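Long-range contacts in carbohydrate kinase, pfkB family (Enterococcus faecalis, PDB 3KTN), which probably phosphorylates 2-keto-3-deoxygluconate, as a sugar kinase of the pfkB family with a ribokinase-like fold: residues D131-C136 and K162-D167; D280-G285 and K298-A303; F166-R171 and R202-L207; L208-R213 and T223-R228. All blocks are in the same frame, centred on the assembly; numbering follows the deposited sequence.

Contact 1. Residues D131-C136 and K162-D167; sequences DMVHIC and KKVCFD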
loop_
_atom_site.group_PDB
_atom_site.type_symbol
_atom_site.label_atom_id
_atom_site.label_comp_id
_atom_site.label_asym_id
_atom_site.label_seq_id
_atom_site.Cartn_x
_atom_site.Cartn_y
_atom_site.Cartn_z
ATOM N N ASP A 131 -3.741 -18.723 -38.172
ATOM C CA ASP A 131 -2.720 -19.291 -39.047
ATOM C C ASP A 131 -1.785 -20.192 -38.252
ATOM O O ASP A 131 -1.099 -21.048 -38.814
ATOM C CB ASP A 131 -1.890 -18.185 -39.688
ATOM C CG ASP A 131 -2.737 -17.127 -40.342
ATOM O OD1 ASP A 131 -3.544 -17.478 -41.229
ATOM O OD2 ASP A 131 -2.592 -15.941 -39.972
HETATM N N MSE A 132 -1.758 -19.989 -36.942
HETATM C CA MSE A 132 -0.890 -20.763 -36.068
HETATM C C MSE A 132 -1.568 -20.997 -34.726
HETATM O O MSE A 132 -2.309 -20.143 -34.242
HETATM C CB MSE A 132 0.421 -20.004 -35.865
HETATM C CG MSE A 132 1.471 -20.730 -35.039
HETATM SE SE MSE A 132 3.093 -19.669 -34.864
HETATM C CE MSE A 132 3.913 -20.057 -36.563
ATOM N N VAL A 133 -1.324 -22.157 -34.131
ATOM C CA VAL A 133 -1.910 -22.474 -32.840
ATOM C C VAL A 133 -0.866 -23.114 -31.936
ATOM O O VAL A 133 -0.181 -24.062 -32.328
ATOM C CB VAL A 133 -3.122 -23.429 -32.977
ATOM C CG1 VAL A 133 -2.712 -24.705 -33.687
ATOM C CG2 VAL A 133 -3.690 -23.750 -31.605
ATOM N N HIS A 134 -0.733 -22.573 -30.729
ATOM C CA HIS A 134 0.220 -23.094 -29.765
ATOM C C HIS A 134 -0.515 -23.904 -28.713
ATOM O O HIS A 134 -1.430 -23.408 -28.058
ATOM C CB HIS A 134 0.992 -21.956 -29.095
ATOM C CG HIS A 134 2.008 -22.429 -28.103
ATOM N ND1 HIS A 134 1.663 -22.913 -26.861
ATOM C CD2 HIS A 134 3.352 -22.548 -28.197
ATOM C CE1 HIS A 134 2.751 -23.316 -26.231
ATOM N NE2 HIS A 134 3.791 -23.106 -27.020
ATOM N N ILE A 135 -0.112 -25.157 -28.564
ATOM C CA ILE A 135 -0.720 -26.055 -27.598
ATOM C C ILE A 135 0.208 -26.130 -26.396
ATOM O O ILE A 135 1.324 -26.638 -26.494
ATOM C CB ILE A 135 -0.930 -27.455 -28.221
ATOM C CG1 ILE A 135 -1.882 -27.334 -29.419
ATOM C CG2 ILE A 135 -1.496 -28.414 -27.190
ATOM C CD1 ILE A 135 -2.170 -28.644 -30.137
ATOM N N CYS A 136 -0.258 -25.605 -25.266
ATOM C CA CYS A 136 0.539 -25.576 -24.048
ATOM C C CYS A 136 0.763 -26.964 -23.482
ATOM O O CYS A 136 -0.188 -27.700 -23.221
ATOM C CB CYS A 136 -0.133 -24.687 -22.998
ATOM S SG CYS A 136 -0.455 -22.988 -23.564
ATOM N N LYS A 162 -2.620 -25.825 -40.439
ATOM C CA LYS A 162 -2.283 -24.682 -39.597
ATOM C C LYS A 162 -0.980 -25.003 -38.883
ATOM O O LYS A 162 -0.754 -26.146 -38.482
ATOM C CB LYS A 162 -3.381 -24.430 -38.559
ATOM C CG LYS A 162 -4.748 -24.126 -39.149
ATOM C CD LYS A 162 -4.702 -22.902 -40.046
ATOM C CE LYS A 162 -6.068 -22.599 -40.631
ATOM N NZ LYS A 162 -6.029 -21.366 -41.459
ATOM N N LYS A 163 -0.123 -24.001 -38.727
ATOM C CA LYS A 163 1.151 -24.206 -38.047
ATOM C C LYS A 163 0.868 -24.564 -36.585
ATOM O O LYS A 163 0.001 -23.964 -35.947
ATOM C CB LYS A 163 1.998 -22.938 -38.136
ATOM C CG LYS A 163 3.484 -23.177 -37.954
ATOM C CD LYS A 163 4.048 -24.048 -39.070
ATOM C CE LYS A 163 3.859 -23.408 -40.438
ATOM N NZ LYS A 163 4.462 -24.237 -41.521
ATOM N N VAL A 164 1.593 -25.549 -36.063
ATOM C CA VAL A 164 1.398 -25.999 -34.692
ATOM C C VAL A 164 2.653 -25.838 -33.837
ATOM O O VAL A 164 3.738 -26.283 -34.217
ATOM C CB VAL A 164 0.955 -27.481 -34.665
ATOM C CG1 VAL A 164 0.696 -27.932 -33.238
ATOM C CG2 VAL A 164 -0.297 -27.660 -35.513
ATOM N N CYS A 165 2.491 -25.193 -32.680
ATOM C CA CYS A 165 3.594 -24.955 -31.752
ATOM C C CYS A 165 3.307 -25.691 -30.455
ATOM O O CYS A 165 2.156 -25.827 -30.055
ATOM C CB CYS A 165 3.741 -23.463 -31.481
ATOM S SG CYS A 165 3.841 -22.490 -32.992
ATOM N N PHE A 166 4.360 -26.151 -29.796
ATOM C CA PHE A 166 4.210 -26.914 -28.568
ATOM C C PHE A 166 5.395 -26.699 -27.640
ATOM O O PHE A 166 6.537 -26.603 -28.092
ATOM C CB PHE A 166 4.096 -28.400 -28.921
ATOM C CG PHE A 166 4.040 -29.310 -27.731
ATOM C CD1 PHE A 166 2.905 -29.368 -26.935
ATOM C CD2 PHE A 166 5.119 -30.130 -27.420
ATOM C CE1 PHE A 166 2.846 -30.227 -25.845
ATOM C CE2 PHE A 166 5.071 -30.991 -26.330
ATOM C CZ PHE A 166 3.932 -31.043 -25.543
ATOM N N ASP A 167 5.121 -26.630 -26.340
ATOM C CA ASP A 167 6.180 -26.445 -25.362
ATOM C C ASP A 167 6.224 -27.601 -24.383
ATOM O O ASP A 167 5.194 -28.038 -23.875
ATOM C CB ASP A 167 5.977 -25.133 -24.588
ATOM C CG ASP A 167 4.761 -25.173 -23.669
ATOM O OD1 ASP A 167 4.942 -25.208 -22.434
ATOM O OD2 ASP A 167 3.622 -25.182 -24.177
#
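Val133 and Cys165 sit on parallel neighbour strands, 132-135 and 163-167, in the central sheet of the ribokinase-like fold. Val133 N donates to Lys163 O at 2.9 Å. Cys165 N returns a bond to Val133 O, also at 2.9 Å. Ile135 N reaches Cys165 O at 2.8 Å, with an N-H...O angle of 169°. Lys163 N adds a longer bond to Asp131 O.

On one face of the sheet, SE of the selenomethionine Met132 lies 3.5 Å from Cys165 SG. The Met132 chi3 of -81° turns CE onto Lys163 CG, a tight contact. His134 brings CD2 to 3.4 Å from Cys165 CB. Leu287 of helix 278-291 packs on Met132 and Cys165. The other face carries Val133, Ile135 and Val164, which meet alanines of helix 144-159. That helix belongs to the beta-alpha-beta crossover joining the two strands. Past the ladder, Asp167 OD2 accepts a hydrogen bond from Gly137 N and lies 2.9 Å from His134 CE1, at the ring edge.

Contact 2. Residues D280-G285 and K298-A303; sequences DAYAAG and KAVTFA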
loop_
_atom_site.group_PDB
_atom_site.type_symbol
_atom_site.label_atom_id
_atom_site.label_comp_id
_atom_site.label_asym_id
_atom_site.label_seq_id
_atom_site.Cartn_x
_atom_site.Cartn_y
_atom_site.Cartn_z
ATOM N N ASP A 280 8.563 -18.286 -21.405
ATOM C CA ASP A 280 7.551 -17.967 -22.402
ATOM C C ASP A 280 7.901 -16.714 -23.198
ATOM O O ASP A 280 7.376 -16.506 -24.296
ATOM C CB ASP A 280 6.179 -17.819 -21.747
ATOM C CG ASP A 280 5.783 -19.050 -20.957
ATOM O OD1 ASP A 280 5.964 -20.164 -21.488
ATOM O OD2 ASP A 280 5.290 -18.913 -19.811
ATOM N N ALA A 281 8.782 -15.877 -22.652
ATOM C CA ALA A 281 9.201 -14.665 -23.359
ATOM C C ALA A 281 10.181 -15.079 -24.463
ATOM O O ALA A 281 10.205 -14.484 -25.537
ATOM C CB ALA A 281 9.869 -13.687 -22.397
ATOM N N TYR A 282 10.991 -16.099 -24.190
ATOM C CA TYR A 282 11.936 -16.588 -25.194
ATOM C C TYR A 282 11.128 -17.160 -26.364
ATOM O O TYR A 282 11.382 -16.839 -27.529
ATOM C CB TYR A 282 12.834 -17.685 -24.619
ATOM C CG TYR A 282 13.845 -18.204 -25.624
ATOM C CD1 TYR A 282 14.936 -17.423 -26.001
ATOM C CD2 TYR A 282 13.694 -19.462 -26.219
ATOM C CE1 TYR A 282 15.857 -17.869 -26.943
ATOM C CE2 TYR A 282 14.613 -19.927 -27.174
ATOM C CZ TYR A 282 15.692 -19.120 -27.528
ATOM O OH TYR A 282 16.603 -19.541 -28.463
ATOM N N ALA A 283 10.147 -17.998 -26.043
ATOM C CA ALA A 283 9.298 -18.605 -27.060
ATOM C C ALA A 283 8.583 -17.540 -27.883
ATOM O O ALA A 283 8.480 -17.655 -29.109
ATOM C CB ALA A 283 8.289 -19.532 -26.414
ATOM N N ALA A 284 8.094 -16.499 -27.217
ATOM C CA ALA A 284 7.399 -15.422 -27.917
ATOM C C ALA A 284 8.337 -14.757 -28.908
ATOM O O ALA A 284 7.925 -14.368 -30.001
ATOM C CB ALA A 284 6.874 -14.388 -26.923
ATOM N N GLY A 285 9.599 -14.618 -28.517
ATOM C CA GLY A 285 10.581 -14.005 -29.388
ATOM C C GLY A 285 10.867 -14.887 -30.594
ATOM O O GLY A 285 11.041 -14.389 -31.712
ATOM N N LYS A 298 19.016 -13.958 -36.380
ATOM C CA LYS A 298 18.273 -12.782 -35.952
ATOM C C LYS A 298 17.192 -13.153 -34.937
ATOM O O LYS A 298 16.978 -12.437 -33.958
ATOM C CB LYS A 298 17.644 -12.109 -37.173
ATOM C CG LYS A 298 16.989 -10.765 -36.907
ATOM C CD LYS A 298 16.407 -10.201 -38.199
ATOM C CE LYS A 298 15.825 -8.815 -37.999
ATOM N NZ LYS A 298 16.851 -7.854 -37.508
ATOM N N ALA A 299 16.520 -14.276 -35.176
ATOM C CA ALA A 299 15.462 -14.744 -34.295
ATOM C C ALA A 299 15.978 -15.165 -32.921
ATOM O O ALA A 299 15.391 -14.802 -31.898
ATOM C CB ALA A 299 14.724 -15.904 -34.941
ATOM N N VAL A 300 17.070 -15.925 -32.897
ATOM C CA VAL A 300 17.627 -16.397 -31.636
ATOM C C VAL A 300 18.235 -15.247 -30.827
ATOM O O VAL A 300 18.187 -15.254 -29.600
ATOM C CB VAL A 300 18.688 -17.513 -31.865
ATOM C CG1 VAL A 300 19.979 -16.919 -32.405
ATOM C CG2 VAL A 300 18.949 -18.251 -30.571
ATOM N N THR A 301 18.798 -14.258 -31.513
ATOM C CA THR A 301 19.380 -13.106 -30.831
ATOM C C THR A 301 18.264 -12.268 -30.201
ATOM O O THR A 301 18.337 -11.878 -29.037
ATOM C CB THR A 301 20.162 -12.204 -31.807
ATOM O OG1 THR A 301 21.359 -12.871 -32.219
ATOM C CG2 THR A 301 20.528 -10.889 -31.139
ATOM N N PHE A 302 17.230 -12.002 -30.990
ATOM C CA PHE A 302 16.093 -11.222 -30.544
ATOM C C PHE A 302 15.400 -11.907 -29.359
ATOM O O PHE A 302 15.106 -11.268 -28.349
ATOM C CB PHE A 302 15.109 -11.070 -31.699
ATOM C CG PHE A 302 13.888 -10.272 -31.361
ATOM C CD1 PHE A 302 13.861 -8.896 -31.561
ATOM C CD2 PHE A 302 12.757 -10.897 -30.856
ATOM C CE1 PHE A 302 12.722 -8.152 -31.261
ATOM C CE2 PHE A 302 11.611 -10.162 -30.552
ATOM C CZ PHE A 302 11.597 -8.785 -30.758
ATOM N N ALA A 303 15.155 -13.208 -29.491
ATOM C CA ALA A 303 14.484 -13.988 -28.457
ATOM C C ALA A 303 15.260 -14.099 -27.141
ATOM O O ALA A 303 14.663 -14.072 -26.063
ATOM C CB ALA A 303 14.162 -15.378 -28.992
#
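The Tyr282 ring meets Ala303 obliquely. Its CE1 lies 3.6 Å from Ala303 CB, and its CD1 lies 3.4 Å from Ala303 O. Tyr282 CG is anti to the backbone N (chi1 -179°), and the ring comes near the other helix with CD1 and CE1. Tyr282 and Val300 run side by side and point the same way, with Tyr282 OH 3.4 Å from Val300 CG2. The second ring, that of Phe302, also makes an oblique approach. Its CD2 lies 4.0 Å from Gly285 O.

Between the rings the backbones come close. Gly285 has no side chain, and its CA lies 4.0 Å from Ala303 CA. Ala303 CB in turn touches Tyr282 O at 3.5 Å. The two helical segments run roughly antiparallel, at 149°, with axes 8.5 Å apart at closest approach. Small residues make this spacing possible.

Asp280 ends the GAGD sequence typical of pfkB kinases, at the start of helix 278-291. Tyr282 leans on Ala239 and Thr241 of strand 237-245, and its OH makes a weak hydrogen bond to Tyr255 O. Phe302 packs against helix 322-330 and meets Trp294 edge-to-face, while Ala284 rests on helix 36-46.

Contact 3. Residues F166-R171 and R202-L207; sequences FDFNYR and RDLVEL. With SO4 (sulfate ion), chain B.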
loop_
_atom_site.group_PDB
_atom_site.type_symbol
_atom_site.label_atom_id
_atom_site.label_comp_id
_atom_site.label_asym_id
_atom_site.label_seq_id
_atom_site.Cartn_x
_atom_site.Cartn_y
_atom_site.Cartn_z
ATOM N N PHE A 166 4.360 -26.151 -29.796
ATOM C CA PHE A 166 4.210 -26.914 -28.568
ATOM C C PHE A 166 5.395 -26.699 -27.640
ATOM O O PHE A 166 6.537 -26.603 -28.092
ATOM C CB PHE A 166 4.096 -28.400 -28.921
ATOM C CG PHE A 166 4.040 -29.310 -27.731
ATOM C CD1 PHE A 166 2.905 -29.368 -26.935
ATOM C CD2 PHE A 166 5.119 -30.130 -27.420
ATOM C CE1 PHE A 166 2.846 -30.227 -25.845
ATOM C CE2 PHE A 166 5.071 -30.991 -26.330
ATOM C CZ PHE A 166 3.932 -31.043 -25.543
ATOM N N ASP A 167 5.121 -26.630 -26.340
ATOM C CA ASP A 167 6.180 -26.445 -25.362
ATOM C C ASP A 167 6.224 -27.601 -24.383
ATOM O O ASP A 167 5.194 -28.038 -23.875
ATOM C CB ASP A 167 5.977 -25.133 -24.588
ATOM C CG ASP A 167 4.761 -25.173 -23.669
ATOM O OD1 ASP A 167 4.942 -25.208 -22.434
ATOM O OD2 ASP A 167 3.622 -25.182 -24.177
ATOM N N PHE A 168 7.426 -28.109 -24.142
ATOM C CA PHE A 168 7.619 -29.184 -23.183
ATOM C C PHE A 168 7.409 -28.518 -21.823
ATOM O O PHE A 168 7.994 -27.469 -21.548
ATOM C CB PHE A 168 9.056 -29.720 -23.259
ATOM C CG PHE A 168 9.288 -30.729 -24.355
ATOM C CD1 PHE A 168 9.282 -32.091 -24.072
ATOM C CD2 PHE A 168 9.534 -30.320 -25.661
ATOM C CE1 PHE A 168 9.521 -33.035 -25.078
ATOM C CE2 PHE A 168 9.775 -31.255 -26.673
ATOM C CZ PHE A 168 9.768 -32.610 -26.381
ATOM N N ASN A 169 6.572 -29.104 -20.979
ATOM C CA ASN A 169 6.342 -28.535 -19.657
ATOM C C ASN A 169 6.685 -29.611 -18.642
ATOM O O ASN A 169 5.931 -29.863 -17.709
ATOM C CB ASN A 169 4.883 -28.110 -19.489
ATOM C CG ASN A 169 4.692 -27.142 -18.333
ATOM O OD1 ASN A 169 3.704 -27.209 -17.603
ATOM N ND2 ASN A 169 5.639 -26.226 -18.170
ATOM N N TYR A 170 7.833 -30.246 -18.844
ATOM C CA TYR A 170 8.298 -31.313 -17.970
ATOM C C TYR A 170 9.213 -30.801 -16.872
ATOM O O TYR A 170 10.277 -30.250 -17.144
ATOM C CB TYR A 170 9.041 -32.376 -18.787
ATOM C CG TYR A 170 9.809 -33.375 -17.944
ATOM C CD1 TYR A 170 9.151 -34.204 -17.033
ATOM C CD2 TYR A 170 11.195 -33.488 -18.056
ATOM C CE1 TYR A 170 9.858 -35.124 -16.255
ATOM C CE2 TYR A 170 11.912 -34.404 -17.283
ATOM C CZ TYR A 170 11.237 -35.217 -16.386
ATOM O OH TYR A 170 11.937 -36.121 -15.622
ATOM N N ARG A 171 8.789 -30.989 -15.628
ATOM C CA ARG A 171 9.582 -30.567 -14.484
ATOM C C ARG A 171 9.955 -31.804 -13.675
ATOM O O ARG A 171 9.135 -32.357 -12.942
ATOM C CB ARG A 171 8.802 -29.568 -13.627
ATOM C CG ARG A 171 8.517 -28.261 -14.348
ATOM C CD ARG A 171 7.804 -27.268 -13.452
ATOM N NE ARG A 171 7.386 -26.071 -14.177
ATOM C CZ ARG A 171 8.215 -25.212 -14.759
ATOM N NH1 ARG A 171 9.524 -25.411 -14.707
ATOM N NH2 ARG A 171 7.733 -24.153 -15.398
ATOM N N ARG A 202 17.934 -31.895 -22.109
ATOM C CA ARG A 202 17.593 -32.778 -21.004
ATOM C C ARG A 202 16.189 -33.356 -21.128
ATOM O O ARG A 202 15.908 -34.424 -20.585
ATOM C CB ARG A 202 17.734 -32.051 -19.665
ATOM C CG ARG A 202 19.160 -31.653 -19.328
ATOM C CD ARG A 202 19.288 -31.227 -17.874
ATOM N NE ARG A 202 20.648 -30.802 -17.548
ATOM C CZ ARG A 202 21.235 -29.718 -18.048
ATOM N NH1 ARG A 202 20.579 -28.942 -18.903
ATOM N NH2 ARG A 202 22.476 -29.411 -17.695
ATOM N N ASP A 203 15.298 -32.657 -21.826
ATOM C CA ASP A 203 13.946 -33.177 -21.996
ATOM C C ASP A 203 14.008 -34.414 -22.884
ATOM O O ASP A 203 13.425 -35.453 -22.567
ATOM C CB ASP A 203 13.020 -32.137 -22.641
ATOM C CG ASP A 203 12.610 -31.036 -21.678
ATOM O OD1 ASP A 203 12.198 -31.358 -20.543
ATOM O OD2 ASP A 203 12.685 -29.851 -22.062
ATOM N N LEU A 204 14.724 -34.294 -23.995
ATOM C CA LEU A 204 14.861 -35.394 -24.937
ATOM C C LEU A 204 15.441 -36.631 -24.259
ATOM O O LEU A 204 14.920 -37.733 -24.414
ATOM C CB LEU A 204 15.752 -34.970 -26.106
ATOM C CG LEU A 204 15.294 -33.681 -26.793
ATOM C CD1 LEU A 204 16.220 -33.353 -27.953
ATOM C CD2 LEU A 204 13.862 -33.844 -27.277
ATOM N N VAL A 205 16.504 -36.437 -23.487
ATOM C CA VAL A 205 17.158 -37.538 -22.794
ATOM C C VAL A 205 16.376 -38.074 -21.593
ATOM O O VAL A 205 16.044 -39.261 -21.539
ATOM C CB VAL A 205 18.574 -37.121 -22.324
ATOM C CG1 VAL A 205 19.201 -38.227 -21.489
ATOM C CG2 VAL A 205 19.449 -36.810 -23.532
ATOM N N GLU A 206 16.078 -37.198 -20.640
ATOM C CA GLU A 206 15.367 -37.595 -19.430
ATOM C C GLU A 206 13.888 -37.914 -19.565
ATOM O O GLU A 206 13.364 -38.730 -18.807
ATOM C CB GLU A 206 15.533 -36.525 -18.353
ATOM C CG GLU A 206 16.917 -36.469 -17.750
ATOM C CD GLU A 206 17.029 -35.401 -16.688
ATOM O OE1 GLU A 206 16.152 -35.365 -15.794
ATOM O OE2 GLU A 206 17.991 -34.604 -16.744
ATOM N N LEU A 207 13.200 -37.275 -20.504
ATOM C CA LEU A 207 11.776 -37.541 -20.660
ATOM C C LEU A 207 11.464 -38.473 -21.822
ATOM O O LEU A 207 10.744 -39.457 -21.660
ATOM C CB LEU A 207 11.000 -36.232 -20.841
ATOM C CG LEU A 207 9.501 -36.423 -21.099
ATOM C CD1 LEU A 207 8.865 -37.139 -19.917
ATOM C CD2 LEU A 207 8.837 -35.076 -21.335
HETATM S S SO4 B . 3.948 -25.030 -14.654
HETATM O O1 SO4 B . 4.812 -26.212 -14.478
HETATM O O2 SO4 B . 4.720 -23.945 -15.279
HETATM O O3 SO4 B . 2.804 -25.376 -15.516
HETATM O O4 SO4 B . 3.446 -24.613 -13.334
#
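The loop that leaves the C-terminal end of strand 163-167 lays Phe168 and Tyr170 against Asp203 and Leu207, on and around helix 201-206. Leu207 CB sits over one face of the Tyr170 ring, 4.2 Å from its centroid, in a CH-pi contact. Leu207 CD2 reaches Tyr170 CB at 3.7 Å. At the ring edge, in its plane, Asp203 OD1 lies 3.4 Å from Tyr170 CD2. The other oxygen, Asp203 OD2, accepts a hydrogen bond from Ser200 N and faces Phe168 CB at 3.8 Å. The Phe168 ring and the Asp203 carboxylate are almost parallel, 9° apart.

In ribokinase relatives, loops at this end of the parallel strands line the active-site cleft. Here Arg171, which does not touch residues 202-207, grips a sulfate, probably from the crystallisation liquor. Arg171 NE donates to sulfate O1 at 2.6 Å, and Arg171 NH2 donates to sulfate O2 at 3.0 Å. Arg108 NH2 is a further donor, and Arg338 of the second subunit brings a like charge close to Arg171.

Contact 4. Residues L208-R213 and T223-R228; sequences LGFIPR and TELIQR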
loop_
_atom_site.group_PDB
_atom_site.type_symbol
_atom_site.label_atom_id
_atom_site.label_comp_id
_atom_site.label_asym_id
_atom_site.label_seq_id
_atom_site.Cartn_x
_atom_site.Cartn_y
_atom_site.Cartn_z
ATOM N N LEU A 208 12.007 -38.156 -22.992
ATOM C CA LEU A 208 11.770 -38.952 -24.183
ATOM C C LEU A 208 12.720 -40.142 -24.298
ATOM O O LEU A 208 12.733 -40.839 -25.309
ATOM C CB LEU A 208 11.874 -38.064 -25.424
ATOM C CG LEU A 208 10.883 -36.897 -25.468
ATOM C CD1 LEU A 208 11.053 -36.139 -26.765
ATOM C CD2 LEU A 208 9.458 -37.413 -25.341
ATOM N N GLY A 209 13.513 -40.361 -23.255
ATOM C CA GLY A 209 14.439 -41.478 -23.231
ATOM C C GLY A 209 15.476 -41.568 -24.338
ATOM O O GLY A 209 16.090 -42.617 -24.512
ATOM N N PHE A 210 15.681 -40.491 -25.088
ATOM C CA PHE A 210 16.674 -40.510 -26.157
ATOM C C PHE A 210 18.058 -40.821 -25.598
ATOM O O PHE A 210 18.352 -40.530 -24.435
ATOM C CB PHE A 210 16.712 -39.165 -26.881
ATOM C CG PHE A 210 15.721 -39.050 -28.002
ATOM C CD1 PHE A 210 16.153 -38.999 -29.322
ATOM C CD2 PHE A 210 14.357 -38.989 -27.742
ATOM C CE1 PHE A 210 15.241 -38.888 -30.369
ATOM C CE2 PHE A 210 13.437 -38.878 -28.782
ATOM C CZ PHE A 210 13.880 -38.828 -30.096
ATOM N N ILE A 211 18.901 -41.421 -26.432
ATOM C CA ILE A 211 20.263 -41.773 -26.041
ATOM C C ILE A 211 21.253 -41.084 -26.978
ATOM O O ILE A 211 21.136 -41.176 -28.201
ATOM C CB ILE A 211 20.496 -43.303 -26.106
ATOM C CG1 ILE A 211 19.519 -44.033 -25.175
ATOM C CG2 ILE A 211 21.930 -43.628 -25.715
ATOM C CD1 ILE A 211 19.719 -43.735 -23.700
ATOM N N PRO A 212 22.237 -40.370 -26.412
ATOM C CA PRO A 212 23.245 -39.664 -27.208
ATOM C C PRO A 212 24.374 -40.567 -27.697
ATOM O O PRO A 212 24.771 -41.510 -27.014
ATOM C CB PRO A 212 23.744 -38.595 -26.247
ATOM C CG PRO A 212 23.691 -39.307 -24.934
ATOM C CD PRO A 212 22.351 -40.011 -24.986
ATOM N N ARG A 213 24.882 -40.270 -28.890
ATOM C CA ARG A 213 25.977 -41.032 -29.480
ATOM C C ARG A 213 27.223 -40.854 -28.619
ATOM O O ARG A 213 27.945 -39.869 -28.765
ATOM C CB ARG A 213 26.250 -40.528 -30.900
ATOM C CG ARG A 213 25.191 -40.914 -31.917
ATOM C CD ARG A 213 25.464 -42.298 -32.482
ATOM N NE ARG A 213 26.709 -42.322 -33.248
ATOM C CZ ARG A 213 26.873 -41.736 -34.430
ATOM N NH1 ARG A 213 25.871 -41.081 -34.998
ATOM N NH2 ARG A 213 28.048 -41.793 -35.040
ATOM N N THR A 223 24.134 -31.665 -31.293
ATOM C CA THR A 223 23.375 -31.454 -32.518
ATOM C C THR A 223 22.829 -32.757 -33.114
ATOM O O THR A 223 21.696 -32.797 -33.602
ATOM C CB THR A 223 24.240 -30.749 -33.585
ATOM O OG1 THR A 223 24.753 -29.521 -33.053
ATOM C CG2 THR A 223 23.416 -30.447 -34.825
ATOM N N GLU A 224 23.630 -33.820 -33.078
ATOM C CA GLU A 224 23.213 -35.110 -33.625
ATOM C C GLU A 224 21.941 -35.598 -32.941
ATOM O O GLU A 224 20.998 -36.031 -33.601
ATOM C CB GLU A 224 24.331 -36.150 -33.447
ATOM C CG GLU A 224 24.148 -37.451 -34.234
ATOM C CD GLU A 224 23.064 -38.364 -33.675
ATOM O OE1 GLU A 224 23.055 -38.615 -32.450
ATOM O OE2 GLU A 224 22.227 -38.843 -34.464
ATOM N N LEU A 225 21.921 -35.526 -31.615
ATOM C CA LEU A 225 20.761 -35.962 -30.852
ATOM C C LEU A 225 19.499 -35.158 -31.172
ATOM O O LEU A 225 18.430 -35.731 -31.390
ATOM C CB LEU A 225 21.059 -35.872 -29.355
ATOM C CG LEU A 225 19.876 -36.044 -28.398
ATOM C CD1 LEU A 225 19.033 -37.234 -28.807
ATOM C CD2 LEU A 225 20.396 -36.224 -26.985
ATOM N N ILE A 226 19.630 -33.837 -31.213
ATOM C CA ILE A 226 18.495 -32.957 -31.475
ATOM C C ILE A 226 17.938 -33.029 -32.892
ATOM O O ILE A 226 16.722 -33.094 -33.082
ATOM C CB ILE A 226 18.859 -31.488 -31.140
ATOM C CG1 ILE A 226 19.091 -31.357 -29.635
ATOM C CG2 ILE A 226 17.752 -30.545 -31.598
ATOM C CD1 ILE A 226 19.582 -30.000 -29.199
ATOM N N GLN A 227 18.808 -33.009 -33.893
ATOM C CA GLN A 227 18.327 -33.073 -35.267
ATOM C C GLN A 227 17.776 -34.458 -35.589
ATOM O O GLN A 227 17.021 -34.626 -36.545
ATOM C CB GLN A 227 19.439 -32.682 -36.238
ATOM C CG GLN A 227 19.918 -31.260 -36.017
ATOM C CD GLN A 227 20.896 -30.795 -37.066
ATOM O OE1 GLN A 227 21.914 -31.444 -37.312
ATOM N NE2 GLN A 227 20.599 -29.661 -37.692
ATOM N N ARG A 228 18.139 -35.439 -34.769
ATOM C CA ARG A 228 17.662 -36.804 -34.943
ATOM C C ARG A 228 16.209 -36.803 -34.455
ATOM O O ARG A 228 15.306 -37.298 -35.135
ATOM C CB ARG A 228 18.509 -37.759 -34.095
ATOM C CG ARG A 228 18.599 -39.183 -34.624
ATOM C CD ARG A 228 19.596 -39.989 -33.796
ATOM N NE ARG A 228 19.043 -40.391 -32.506
ATOM C CZ ARG A 228 19.769 -40.630 -31.418
ATOM N NH1 ARG A 228 21.087 -40.497 -31.450
ATOM N NH2 ARG A 228 19.175 -41.018 -30.297
HETATM O O HOH W 1 24.429 -37.737 -30.626
#
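Arg228 and Ile211 make the direct polar link between helix 218-233 and the loop before it. Arg228 NH2 donates to Ile211 O at 2.9 Å, with an N-H...O angle of 162°. The oxygen lies in the guanidinium plane. Arg228 NH1 adds a weak bond to the same oxygen at 3.3 Å.

The ionic pair lies within the helix: Arg228 NH1 and Glu224 OE1 form a salt bridge at 2.9 Å, whose hydrogen bond is weak and bent. Arg213 CG also comes within 3.2 Å of Glu224 OE1, but Arg213 NE makes its salt bridge with Asp215.

The apolar contacts centre on Leu225. Its CD1 touches Phe210 CD1 at 3.4 Å, and its CD2 lies 4.2 Å from Pro212 CB. Leu225 CD1 also lies over one face of the Arg228 guanidinium, toward its rim. The Phe210 ring is turned 15° from that guanidinium plane.

With acceptors from both the loop carbonyl and the helix carboxylate, the Arg228 guanidinium is probably fixed in rotation, tying the surface loop to the helix through one cation.

Overall arrangement
Contacts 1, 3 and 4 follow one another along the chain, and contact 2 comes last. Contacts 1 and 3 share Phe166 and Asp167: strand 163-167 pairs with strand 132-135 in contact 1, then runs on into the loop of contact 3. Their centres are 17 Å apart. Contacts 3 and 4 lie closer, with centres 13 Å apart, and they touch. Val205 packs on Leu225, joining helix 201-206 to helix 218-233, and Phe168 packs on Leu208. Contact 2 belongs to a helix pair late in the chain, its centre 16 Å from that of contact 1. Its helix 278-291 packs on the central sheet. Contact 1 lies within that sheet, contact 3 ties its strand to helix 201-206, and contact 4 lies beyond, at the surface.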